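Neurotoxin (Clostridium botulinum, PDB 3N7L) probably binds gangliosides on the nerve cell surface as the receptor-binding domain of a botulinum neurotoxin of the mosaic D/C serotype. Local coordinates at residues 9-14 against 26-31; 179-184 against 206-211; 286-291 against 367-372; 301-306 against 361-366. One frame throughout, in Å; residues are numbered along the deposited sequence.

How the contacts relate
The four contacts fall into two pairs, one in each half of the receptor-binding domain. Contacts 1 and 2 lie in the concanavalin-like half, with centres about 8 Å apart. Strands 7-14 and 202-211 are neighbours in one sheet, where Leu11 N bonds to Phe208 O at 2.8 Å. Contacts 3 and 4 lie in the trefoil half, also with centres about 8 Å apart. There Ile288 N bonds to Val302 O at 2.8 Å, joining strands 283-287 and 302-308. The two pairs do not touch. Contacts 2 and 4 have centres about 40 Å apart and nearest atoms about 17 Å apart. Glycerol, probably from the crystallisation liquor, bonds to Lys286 of contact 3 and to Tyr304 and Asn306 of contact 4.

Contact 1 of 4, residues 9-14 against 26-31; sequences LSLQNK and AEVRVE
Leu9 and Leu11 meet Ala26 and Val28 through apolar contacts alone. Each leucine uses its CD1 methyl. Leu9 CD1 reaches the CB methyl of Ala26 at 4.0 Å. Leu11 CD1 lies against both branches of Val28, 3.9 Å from CG2 and 4.0 Å from CG1. The two side chains slant across one another, and one leucine methyl is shared between two valine methyls. The leucines have the same conformation, with CG opposite the backbone N (chi1 174° in Leu9). This puts each CD1 on the side facing 26-31. The area involved is small, 118 Å² in all.

The polar link between the segments is indirect and runs through Asp20. The backbone N of Ala26 bonds to Asp20 OD1, and that of Ser10 bonds to Asp20 OD2, so one aspartate ties the two segments together.

Val58 of strand 55-59 also packs on Leu9, Leu11 and Ala26. Strands 7-14 and 27-31 belong to different sheets, and their side chains meet in the interior between them. This is the face-to-face sheet packing of a concanavalin-like beta sandwich, the lectin jelly roll.

Contact 2 of 4, residues 179-184 against 206-211; sequences KTITFQ and RDFYIF
This contact lies in the core of the lectin-like beta sandwich, where the two sheets face each other. Strand 180-184 belongs to one sheet and strand 206-211 to the other. Their short axes come within 11.9 Å and run nearly antiparallel, at 155°. At this separation only side chains bridge the gap. Ile181 and Phe183 point inward from one strand, Phe208 and Ile210 from the other.

The main feature is a T-shaped aromatic pair. Phe183 presents its edge to one face of Phe208. The centroids are 4.8 Å apart and the planes stand at 86°. CG of Phe183 lies beside its backbone N, while CG of Phe208 is opposite its own N (chi1 -175°). These choices bring the far end of one ring over the middle of the other. The edge-on arrangement lets the ring hydrogens of Phe183 face the pi cloud of Phe208.

Beside the rings, Ile181 and Ile210 reach for each other tip to tip, their CD1 atoms 3.7 Å apart. Ile181 CD1 also touches the Phe208 ring, 4.2 Å from CE2, at an oblique angle.

All four residues are buried. Phe208 also meets the Phe77 ring and Ile75 of strand 72-82, and Phe183 packs on Leu11 of strand 7-14. The aromatic pair is thus part of a larger hydrophobic layer between the sheets. In the pair itself, Phe183 CZ sits 3.4 Å above the plane of the Phe208 ring, over the ring centre, and 3.5 Å from Phe208 CG.

Contact 3 of 4, residues 286-291 against 367-372; sequences KRIRGN and SNATTN
In Arg289, CG lies beside the backbone N (chi1 -77°), and the chain then runs extended from CG to NE. This carries the guanidinium out to Ala369. Arg289 NH2 ends 2.8 Å from the Ala369 carbonyl O, which it meets obliquely to the guanidinium plane. Arg289 NH2 also passes 3.7 Å from Ala369 CB. Ile288 has CG2 opposite its backbone N, and this methyl meets Ala369 CB at 4.2 Å. Ala369 is therefore touched by two successive residues, one apolar and one charged.

That both point the same way reflects a classic beta bulge. Ile288 and Arg289 both face Val302, and the chain turns a corner at Ile288. Across the corner, Arg287 NH2 reaches ahead to Gly290 O at 2.7 Å. The bond is straight and lies in the guanidinium plane, though the donor stands above the carbonyl plane.

Ala369 sits in a tight turn. Residues Ser367 to Thr370 form a type I' beta turn, with Asn368 and Ala369 at positive phi (48° and 62°). Ser367 O accepts from both Thr370 N and Thr370 OG1, the latter at 2.6 Å. Thr370 OG1 in turn accepts from the backbone N of Asn372, an ST turn.

Helix 339-345 lies alongside, with Arg343 touching Ile288 and Ala369. Arg343 NH2 and Arg289 NH2, two like charges, lie close together. The contact thus joins the corner that follows strand 283-287 to the loop linking strands 359-366 and 373-384 in the trefoil half.

Contact 4 of 4, residues 301-306 against 361-366; sequences NVLYFN and SQLFLS
Phe305 and Leu363 reach for each other from opposite directions, and both take the same first torsion. In each, CG lies beside the backbone N and opposite the carbonyl carbon (chi1 -56° in Phe305, -68° in Leu363). The far end of the phenyl ring then fits against the fork of the leucine. Phe305 CZ is 3.8 Å from Leu363 CD1 and 3.9 Å from Leu363 CD2. CD2 lies at the ring edge, near its plane, and CD1 approaches obliquely.

Leu303 comes in from beside Phe305. Leu303 CD1 stands 4.4 Å from Leu363 CD2, a looser touch that adds a second neighbour to the same leucine.

Val302 meets Ser366 at the other end of the contact. Val302 CG1, opposite the backbone N, comes to 4.0 Å from Ser366 OG. This is plain van der Waals contact. The Ser366 hydroxyl has its polar partner in Thr370 O, to which it hydrogen-bonds, so a buried polar atom is satisfied.

All five residues are buried. The short strand axes cross at 96°, so the strands meet through side chains instead of pairing. Strand 348-354 lies between them in the sheet, pairing with both, and its Ile350 packs on Leu303 and Leu363. Ile285 of strand 283-287 and Leu316 of strand 313-318 also touch Phe305, within the hydrophobic interior of the beta-trefoil half.

Contact 1 of 4, residues 9-14 against 26-31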
# COMPACT_ATOMS: atom_id res chain seq x y z
N LEU A 9 15.45 -13.52 14.78
CA LEU A 9 15.09 -14.10 13.49
C LEU A 9 14.94 -12.96 12.49
O LEU A 9 14.31 -11.95 12.78
CB LEU A 9 13.77 -14.88 13.57
CG LEU A 9 13.27 -15.40 12.21
CD1 LEU A 9 14.32 -16.31 11.58
CD2 LEU A 9 11.96 -16.16 12.40
N SER A 10 15.55 -13.13 11.32
CA SER A 10 15.49 -12.12 10.28
C SER A 10 15.42 -12.83 8.94
O SER A 10 16.44 -13.05 8.29
CB SER A 10 16.75 -11.24 10.35
OG SER A 10 16.74 -10.26 9.33
N LEU A 11 14.21 -13.19 8.53
CA LEU A 11 14.01 -13.88 7.27
C LEU A 11 14.09 -12.91 6.10
O LEU A 11 13.20 -12.08 5.91
CB LEU A 11 12.65 -14.58 7.27
CG LEU A 11 12.26 -15.37 6.01
CD1 LEU A 11 13.33 -16.42 5.68
CD2 LEU A 11 10.91 -16.03 6.25
N GLN A 12 15.17 -13.02 5.33
CA GLN A 12 15.38 -12.15 4.18
C GLN A 12 15.81 -12.90 2.93
O GLN A 12 16.27 -14.04 2.99
CB GLN A 12 16.44 -11.10 4.52
CG GLN A 12 15.92 -9.96 5.35
CD GLN A 12 17.00 -8.95 5.68
OE1 GLN A 12 16.71 -7.77 5.92
NE2 GLN A 12 18.25 -9.39 5.70
N ASN A 13 15.64 -12.24 1.79
CA ASN A 13 16.01 -12.80 0.50
C ASN A 13 17.35 -12.19 0.12
O ASN A 13 17.43 -10.99 -0.15
CB ASN A 13 14.94 -12.43 -0.53
CG ASN A 13 15.37 -12.71 -1.96
OD1 ASN A 13 14.69 -12.31 -2.90
ND2 ASN A 13 16.50 -13.40 -2.13
N LYS A 14 18.39 -13.00 0.12
CA LYS A 14 19.74 -12.55 -0.24
C LYS A 14 20.33 -13.46 -1.31
O LYS A 14 20.33 -14.68 -1.17
CB LYS A 14 20.65 -12.55 1.00
CG LYS A 14 20.93 -11.17 1.57
CD LYS A 14 19.69 -10.53 2.15
CE LYS A 14 19.95 -9.06 2.51
NZ LYS A 14 21.06 -8.91 3.50
N ALA A 26 18.82 -19.76 11.61
CA ALA A 26 17.64 -20.61 11.60
C ALA A 26 17.69 -21.31 10.24
O ALA A 26 18.30 -20.79 9.30
CB ALA A 26 16.38 -19.77 11.73
N GLU A 27 17.06 -22.47 10.12
CA GLU A 27 17.06 -23.19 8.86
C GLU A 27 15.84 -22.80 8.03
O GLU A 27 14.72 -22.84 8.51
CB GLU A 27 17.05 -24.70 9.11
CG GLU A 27 16.99 -25.53 7.83
CD GLU A 27 16.73 -27.00 8.10
OE1 GLU A 27 16.63 -27.77 7.11
OE2 GLU A 27 16.62 -27.39 9.28
N VAL A 28 16.08 -22.45 6.77
CA VAL A 28 14.98 -22.06 5.89
C VAL A 28 14.84 -23.02 4.70
O VAL A 28 15.76 -23.18 3.91
CB VAL A 28 15.17 -20.62 5.34
CG1 VAL A 28 13.94 -20.21 4.54
CG2 VAL A 28 15.41 -19.65 6.49
N ARG A 29 13.67 -23.66 4.60
CA ARG A 29 13.38 -24.59 3.52
C ARG A 29 12.25 -24.03 2.66
O ARG A 29 11.20 -23.66 3.18
CB ARG A 29 12.94 -25.95 4.07
CG ARG A 29 14.03 -26.77 4.72
CD ARG A 29 13.44 -28.04 5.33
NE ARG A 29 14.45 -28.95 5.86
CZ ARG A 29 15.33 -29.61 5.11
NH1 ARG A 29 16.22 -30.42 5.68
NH2 ARG A 29 15.33 -29.47 3.79
N VAL A 30 12.47 -23.97 1.35
CA VAL A 30 11.46 -23.46 0.45
C VAL A 30 10.95 -24.59 -0.43
O VAL A 30 11.73 -25.26 -1.11
CB VAL A 30 12.03 -22.33 -0.43
CG1 VAL A 30 13.21 -22.84 -1.24
CG2 VAL A 30 10.94 -21.79 -1.35
N GLU A 31 9.64 -24.82 -0.42
CA GLU A 31 9.05 -25.88 -1.21
C GLU A 31 7.91 -25.39 -2.09
O GLU A 31 7.19 -24.46 -1.73
CB GLU A 31 8.51 -26.99 -0.29
CG GLU A 31 9.55 -27.58 0.65
CD GLU A 31 8.96 -28.65 1.56
OE1 GLU A 31 9.74 -29.28 2.32
OE2 GLU A 31 7.73 -28.87 1.51

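Contact 2 of 4, residues 179-184 against 206-211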
# COMPACT_ATOMS: atom_id res chain seq x y z
N LYS A 179 9.44 -24.18 17.47
CA LYS A 179 10.61 -23.54 16.89
C LYS A 179 10.51 -23.55 15.37
O LYS A 179 11.45 -23.17 14.67
CB LYS A 179 11.89 -24.23 17.37
CG LYS A 179 11.87 -25.74 17.33
CD LYS A 179 11.86 -26.27 15.91
CE LYS A 179 12.21 -27.74 15.90
NZ LYS A 179 13.55 -27.96 16.52
N THR A 180 9.35 -23.97 14.87
CA THR A 180 9.11 -24.03 13.43
C THR A 180 8.02 -23.05 13.01
O THR A 180 6.98 -22.97 13.64
CB THR A 180 8.70 -25.45 12.98
OG1 THR A 180 9.80 -26.35 13.16
CG2 THR A 180 8.29 -25.45 11.51
N ILE A 181 8.29 -22.30 11.94
CA ILE A 181 7.33 -21.34 11.41
C ILE A 181 7.10 -21.69 9.95
O ILE A 181 8.05 -21.77 9.16
CB ILE A 181 7.85 -19.89 11.50
CG1 ILE A 181 8.18 -19.55 12.96
CG2 ILE A 181 6.79 -18.91 10.98
CD1 ILE A 181 8.89 -18.23 13.12
N THR A 182 5.84 -21.92 9.59
CA THR A 182 5.50 -22.30 8.23
C THR A 182 4.67 -21.24 7.52
O THR A 182 3.55 -20.92 7.94
CB THR A 182 4.71 -23.63 8.22
OG1 THR A 182 5.51 -24.66 8.81
CG2 THR A 182 4.35 -24.02 6.80
N PHE A 183 5.23 -20.70 6.44
CA PHE A 183 4.55 -19.70 5.61
C PHE A 183 3.86 -20.46 4.48
O PHE A 183 4.52 -21.04 3.62
CB PHE A 183 5.57 -18.72 5.02
CG PHE A 183 6.21 -17.81 6.03
CD1 PHE A 183 5.81 -16.48 6.15
CD2 PHE A 183 7.24 -18.28 6.84
CE1 PHE A 183 6.43 -15.63 7.07
CE2 PHE A 183 7.86 -17.44 7.77
CZ PHE A 183 7.46 -16.11 7.88
N GLN A 184 2.53 -20.48 4.49
CA GLN A 184 1.78 -21.19 3.47
C GLN A 184 0.31 -20.84 3.60
O GLN A 184 -0.23 -20.78 4.71
CB GLN A 184 1.98 -22.71 3.63
CG GLN A 184 1.19 -23.56 2.64
CD GLN A 184 1.49 -25.05 2.78
OE1 GLN A 184 1.33 -25.64 3.85
NE2 GLN A 184 1.95 -25.66 1.69
N ARG A 206 7.79 -9.77 3.09
CA ARG A 206 9.08 -9.12 3.00
C ARG A 206 9.60 -8.79 4.40
O ARG A 206 8.85 -8.32 5.25
CB ARG A 206 8.90 -7.85 2.15
CG ARG A 206 10.03 -6.90 2.21
CD ARG A 206 9.53 -5.48 2.12
NE ARG A 206 10.43 -4.64 2.90
CZ ARG A 206 10.41 -3.32 2.95
NH1 ARG A 206 11.30 -2.71 3.71
NH2 ARG A 206 9.52 -2.62 2.27
N ASP A 207 10.88 -9.06 4.64
CA ASP A 207 11.54 -8.78 5.93
C ASP A 207 10.77 -9.23 7.18
O ASP A 207 10.30 -8.41 7.96
CB ASP A 207 11.85 -7.28 6.03
CG ASP A 207 12.92 -6.84 5.03
OD1 ASP A 207 14.03 -7.40 5.06
OD2 ASP A 207 12.65 -5.94 4.22
N PHE A 208 10.67 -10.54 7.37
CA PHE A 208 9.98 -11.09 8.53
C PHE A 208 10.98 -11.17 9.68
O PHE A 208 11.96 -11.92 9.61
CB PHE A 208 9.45 -12.49 8.21
CG PHE A 208 8.63 -13.09 9.31
CD1 PHE A 208 7.25 -12.89 9.35
CD2 PHE A 208 9.22 -13.86 10.30
CE1 PHE A 208 6.48 -13.44 10.37
CE2 PHE A 208 8.46 -14.42 11.33
CZ PHE A 208 7.08 -14.21 11.36
N TYR A 209 10.73 -10.39 10.73
CA TYR A 209 11.62 -10.35 11.89
C TYR A 209 10.94 -10.78 13.19
O TYR A 209 9.72 -10.68 13.32
CB TYR A 209 12.14 -8.93 12.12
CG TYR A 209 12.88 -8.26 10.98
CD1 TYR A 209 13.18 -6.90 11.05
CD2 TYR A 209 13.32 -8.98 9.87
CE1 TYR A 209 13.89 -6.26 10.03
CE2 TYR A 209 14.04 -8.35 8.84
CZ TYR A 209 14.31 -6.99 8.94
OH TYR A 209 15.00 -6.34 7.94
N ILE A 210 11.74 -11.24 14.14
CA ILE A 210 11.24 -11.60 15.46
C ILE A 210 12.25 -11.05 16.47
O ILE A 210 13.46 -11.28 16.33
CB ILE A 210 11.07 -13.12 15.66
CG1 ILE A 210 9.94 -13.64 14.76
CG2 ILE A 210 10.73 -13.42 17.12
CD1 ILE A 210 9.64 -15.12 14.92
N PHE A 211 11.76 -10.31 17.45
CA PHE A 211 12.60 -9.70 18.47
C PHE A 211 12.32 -10.30 19.85
O PHE A 211 11.17 -10.56 20.19
CB PHE A 211 12.35 -8.19 18.53
CG PHE A 211 12.70 -7.47 17.26
CD1 PHE A 211 13.98 -6.97 17.06
CD2 PHE A 211 11.74 -7.28 16.27
CE1 PHE A 211 14.31 -6.30 15.89
CE2 PHE A 211 12.06 -6.60 15.09
CZ PHE A 211 13.35 -6.11 14.90

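Contact 3 of 4, residues 286-291 against 367-372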
# COMPACT_ATOMS: atom_id res chain seq x y z
N LYS A 286 5.52 10.95 -17.29
CA LYS A 286 6.75 11.17 -18.05
C LYS A 286 7.67 12.11 -17.30
O LYS A 286 7.27 13.17 -16.84
CB LYS A 286 6.42 11.74 -19.43
CG LYS A 286 5.48 10.87 -20.25
CD LYS A 286 6.10 9.51 -20.54
CE LYS A 286 7.31 9.63 -21.48
NZ LYS A 286 8.00 8.32 -21.69
N ARG A 287 8.93 11.71 -17.18
CA ARG A 287 9.93 12.46 -16.46
C ARG A 287 10.57 13.63 -17.21
O ARG A 287 10.88 13.52 -18.40
CB ARG A 287 11.01 11.48 -15.99
CG ARG A 287 12.30 12.07 -15.49
CD ARG A 287 13.29 10.93 -15.27
NE ARG A 287 14.67 11.38 -15.19
CZ ARG A 287 15.22 11.93 -14.11
NH1 ARG A 287 14.50 12.09 -13.01
NH2 ARG A 287 16.49 12.31 -14.14
N ILE A 288 10.77 14.74 -16.51
CA ILE A 288 11.42 15.91 -17.09
C ILE A 288 12.74 16.16 -16.34
O ILE A 288 13.79 16.29 -16.96
CB ILE A 288 10.56 17.18 -16.98
CG1 ILE A 288 9.23 16.97 -17.71
CG2 ILE A 288 11.30 18.36 -17.60
CD1 ILE A 288 8.23 18.11 -17.49
N ARG A 289 12.67 16.22 -15.01
CA ARG A 289 13.86 16.45 -14.18
C ARG A 289 13.87 15.59 -12.91
O ARG A 289 12.81 15.28 -12.36
CB ARG A 289 13.97 17.92 -13.77
CG ARG A 289 14.48 18.85 -14.85
CD ARG A 289 14.79 20.23 -14.26
NE ARG A 289 15.44 21.11 -15.23
CZ ARG A 289 14.85 21.61 -16.31
NH1 ARG A 289 15.53 22.41 -17.13
NH2 ARG A 289 13.59 21.33 -16.57
N GLY A 290 15.07 15.24 -12.45
CA GLY A 290 15.22 14.44 -11.24
C GLY A 290 16.63 13.93 -11.00
O GLY A 290 17.38 13.69 -11.95
N ASN A 291 17.00 13.77 -9.73
CA ASN A 291 18.33 13.27 -9.36
C ASN A 291 18.60 11.90 -9.98
O ASN A 291 19.28 11.80 -11.00
CB ASN A 291 18.46 13.15 -7.84
CG ASN A 291 18.65 14.49 -7.15
OD1 ASN A 291 17.83 15.40 -7.29
ND2 ASN A 291 19.75 14.62 -6.41
N SER A 367 7.03 25.88 -12.36
CA SER A 367 7.28 27.11 -13.08
C SER A 367 8.28 26.77 -14.18
O SER A 367 9.45 26.49 -13.89
CB SER A 367 7.87 28.18 -12.17
OG SER A 367 8.06 29.38 -12.89
N ASN A 368 7.82 26.77 -15.42
CA ASN A 368 8.67 26.47 -16.57
C ASN A 368 9.51 25.20 -16.38
O ASN A 368 10.70 25.19 -16.69
CB ASN A 368 9.58 27.66 -16.88
CG ASN A 368 8.81 28.84 -17.43
OD1 ASN A 368 8.86 29.94 -16.89
ND2 ASN A 368 8.09 28.61 -18.53
N ALA A 369 8.88 24.15 -15.88
CA ALA A 369 9.56 22.87 -15.66
C ALA A 369 10.73 22.90 -14.67
O ALA A 369 11.64 22.08 -14.78
CB ALA A 369 10.01 22.30 -17.00
N THR A 370 10.73 23.85 -13.73
CA THR A 370 11.78 23.91 -12.71
C THR A 370 11.15 23.37 -11.42
O THR A 370 9.99 22.94 -11.42
CB THR A 370 12.28 25.36 -12.44
OG1 THR A 370 11.19 26.17 -11.98
CG2 THR A 370 12.88 25.97 -13.71
N THR A 371 11.90 23.38 -10.32
CA THR A 371 11.37 22.91 -9.05
C THR A 371 10.65 24.03 -8.29
O THR A 371 10.24 23.85 -7.14
CB THR A 371 12.48 22.32 -8.16
OG1 THR A 371 13.61 23.18 -8.18
CG2 THR A 371 12.88 20.93 -8.65
N ASN A 372 10.50 25.18 -8.93
CA ASN A 372 9.82 26.32 -8.32
C ASN A 372 8.32 26.10 -8.44
O ASN A 372 7.80 25.88 -9.53
CB ASN A 372 10.23 27.61 -9.02
CG ASN A 372 11.71 27.90 -8.89
OD1 ASN A 372 12.24 28.00 -7.78
ND2 ASN A 372 12.40 28.01 -10.02

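Contact 4 of 4, residues 301-306 against 361-366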
# COMPACT_ATOMS: atom_id res chain seq x y z
N ASN A 301 10.93 15.27 -8.15
CA ASN A 301 11.01 15.13 -9.61
C ASN A 301 10.03 16.06 -10.32
O ASN A 301 8.94 16.33 -9.80
CB ASN A 301 10.68 13.69 -10.04
CG ASN A 301 11.79 12.70 -9.74
OD1 ASN A 301 12.78 13.02 -9.08
ND2 ASN A 301 11.62 11.48 -10.22
N VAL A 302 10.41 16.55 -11.49
CA VAL A 302 9.54 17.40 -12.29
C VAL A 302 9.05 16.47 -13.40
O VAL A 302 9.86 15.80 -14.05
CB VAL A 302 10.29 18.61 -12.89
CG1 VAL A 302 9.30 19.52 -13.63
CG2 VAL A 302 10.98 19.39 -11.78
N LEU A 303 7.74 16.42 -13.62
CA LEU A 303 7.18 15.51 -14.62
C LEU A 303 5.90 16.03 -15.28
O LEU A 303 5.43 17.13 -14.96
CB LEU A 303 6.87 14.17 -13.92
CG LEU A 303 6.10 14.31 -12.59
CD1 LEU A 303 4.63 14.59 -12.86
CD2 LEU A 303 6.25 13.04 -11.75
N TYR A 304 5.36 15.25 -16.21
CA TYR A 304 4.11 15.62 -16.87
C TYR A 304 3.29 14.36 -17.13
O TYR A 304 3.78 13.24 -16.95
CB TYR A 304 4.34 16.42 -18.17
CG TYR A 304 5.05 15.70 -19.29
CD1 TYR A 304 6.44 15.61 -19.33
CD2 TYR A 304 4.33 15.14 -20.35
CE1 TYR A 304 7.10 14.98 -20.39
CE2 TYR A 304 4.97 14.51 -21.42
CZ TYR A 304 6.36 14.43 -21.43
OH TYR A 304 7.00 13.80 -22.48
N PHE A 305 2.04 14.53 -17.53
CA PHE A 305 1.16 13.39 -17.76
C PHE A 305 0.62 13.27 -19.18
O PHE A 305 0.12 14.23 -19.75
CB PHE A 305 -0.03 13.43 -16.80
CG PHE A 305 0.35 13.49 -15.35
CD1 PHE A 305 0.45 14.72 -14.69
CD2 PHE A 305 0.62 12.32 -14.63
CE1 PHE A 305 0.80 14.78 -13.34
CE2 PHE A 305 0.97 12.37 -13.29
CZ PHE A 305 1.06 13.60 -12.64
N ASN A 306 0.72 12.07 -19.73
CA ASN A 306 0.21 11.78 -21.07
C ASN A 306 -1.01 10.89 -20.89
O ASN A 306 -1.14 10.20 -19.87
CB ASN A 306 1.25 11.02 -21.90
CG ASN A 306 2.16 11.92 -22.70
OD1 ASN A 306 3.22 11.50 -23.17
ND2 ASN A 306 1.75 13.17 -22.89
N SER A 361 0.20 11.10 -3.19
CA SER A 361 1.15 12.13 -3.52
C SER A 361 0.47 13.46 -3.70
O SER A 361 -0.75 13.54 -3.84
CB SER A 361 1.87 11.77 -4.83
OG SER A 361 0.95 11.73 -5.91
N GLN A 362 1.27 14.51 -3.66
CA GLN A 362 0.79 15.85 -3.88
C GLN A 362 1.53 16.32 -5.12
O GLN A 362 2.69 15.97 -5.33
CB GLN A 362 1.06 16.74 -2.67
CG GLN A 362 -0.02 16.61 -1.60
CD GLN A 362 0.16 17.58 -0.45
OE1 GLN A 362 -0.80 18.19 0.02
NE2 GLN A 362 1.39 17.73 0.02
N LEU A 363 0.83 17.08 -5.95
CA LEU A 363 1.38 17.59 -7.19
C LEU A 363 1.32 19.12 -7.22
O LEU A 363 0.26 19.71 -7.09
CB LEU A 363 0.59 17.00 -8.38
CG LEU A 363 0.79 15.49 -8.57
CD1 LEU A 363 -0.38 14.88 -9.33
CD2 LEU A 363 2.10 15.25 -9.30
N PHE A 364 2.48 19.74 -7.40
CA PHE A 364 2.57 21.19 -7.46
C PHE A 364 2.87 21.66 -8.88
O PHE A 364 3.75 21.12 -9.54
CB PHE A 364 3.68 21.66 -6.51
CG PHE A 364 3.45 21.28 -5.08
CD1 PHE A 364 2.66 22.07 -4.25
CD2 PHE A 364 3.97 20.09 -4.57
CE1 PHE A 364 2.39 21.68 -2.93
CE2 PHE A 364 3.71 19.70 -3.26
CZ PHE A 364 2.91 20.49 -2.44
N LEU A 365 2.12 22.66 -9.36
CA LEU A 365 2.35 23.19 -10.69
C LEU A 365 3.77 23.77 -10.73
O LEU A 365 4.15 24.56 -9.86
CB LEU A 365 1.34 24.29 -11.02
CG LEU A 365 1.59 25.02 -12.35
CD1 LEU A 365 1.49 24.04 -13.50
CD2 LEU A 365 0.58 26.15 -12.53
N SER A 366 4.53 23.36 -11.73
CA SER A 366 5.90 23.79 -11.90
C SER A 366 6.04 25.08 -12.71
O SER A 366 5.25 25.34 -13.62
CB SER A 366 6.69 22.69 -12.60
OG SER A 366 7.92 23.19 -13.10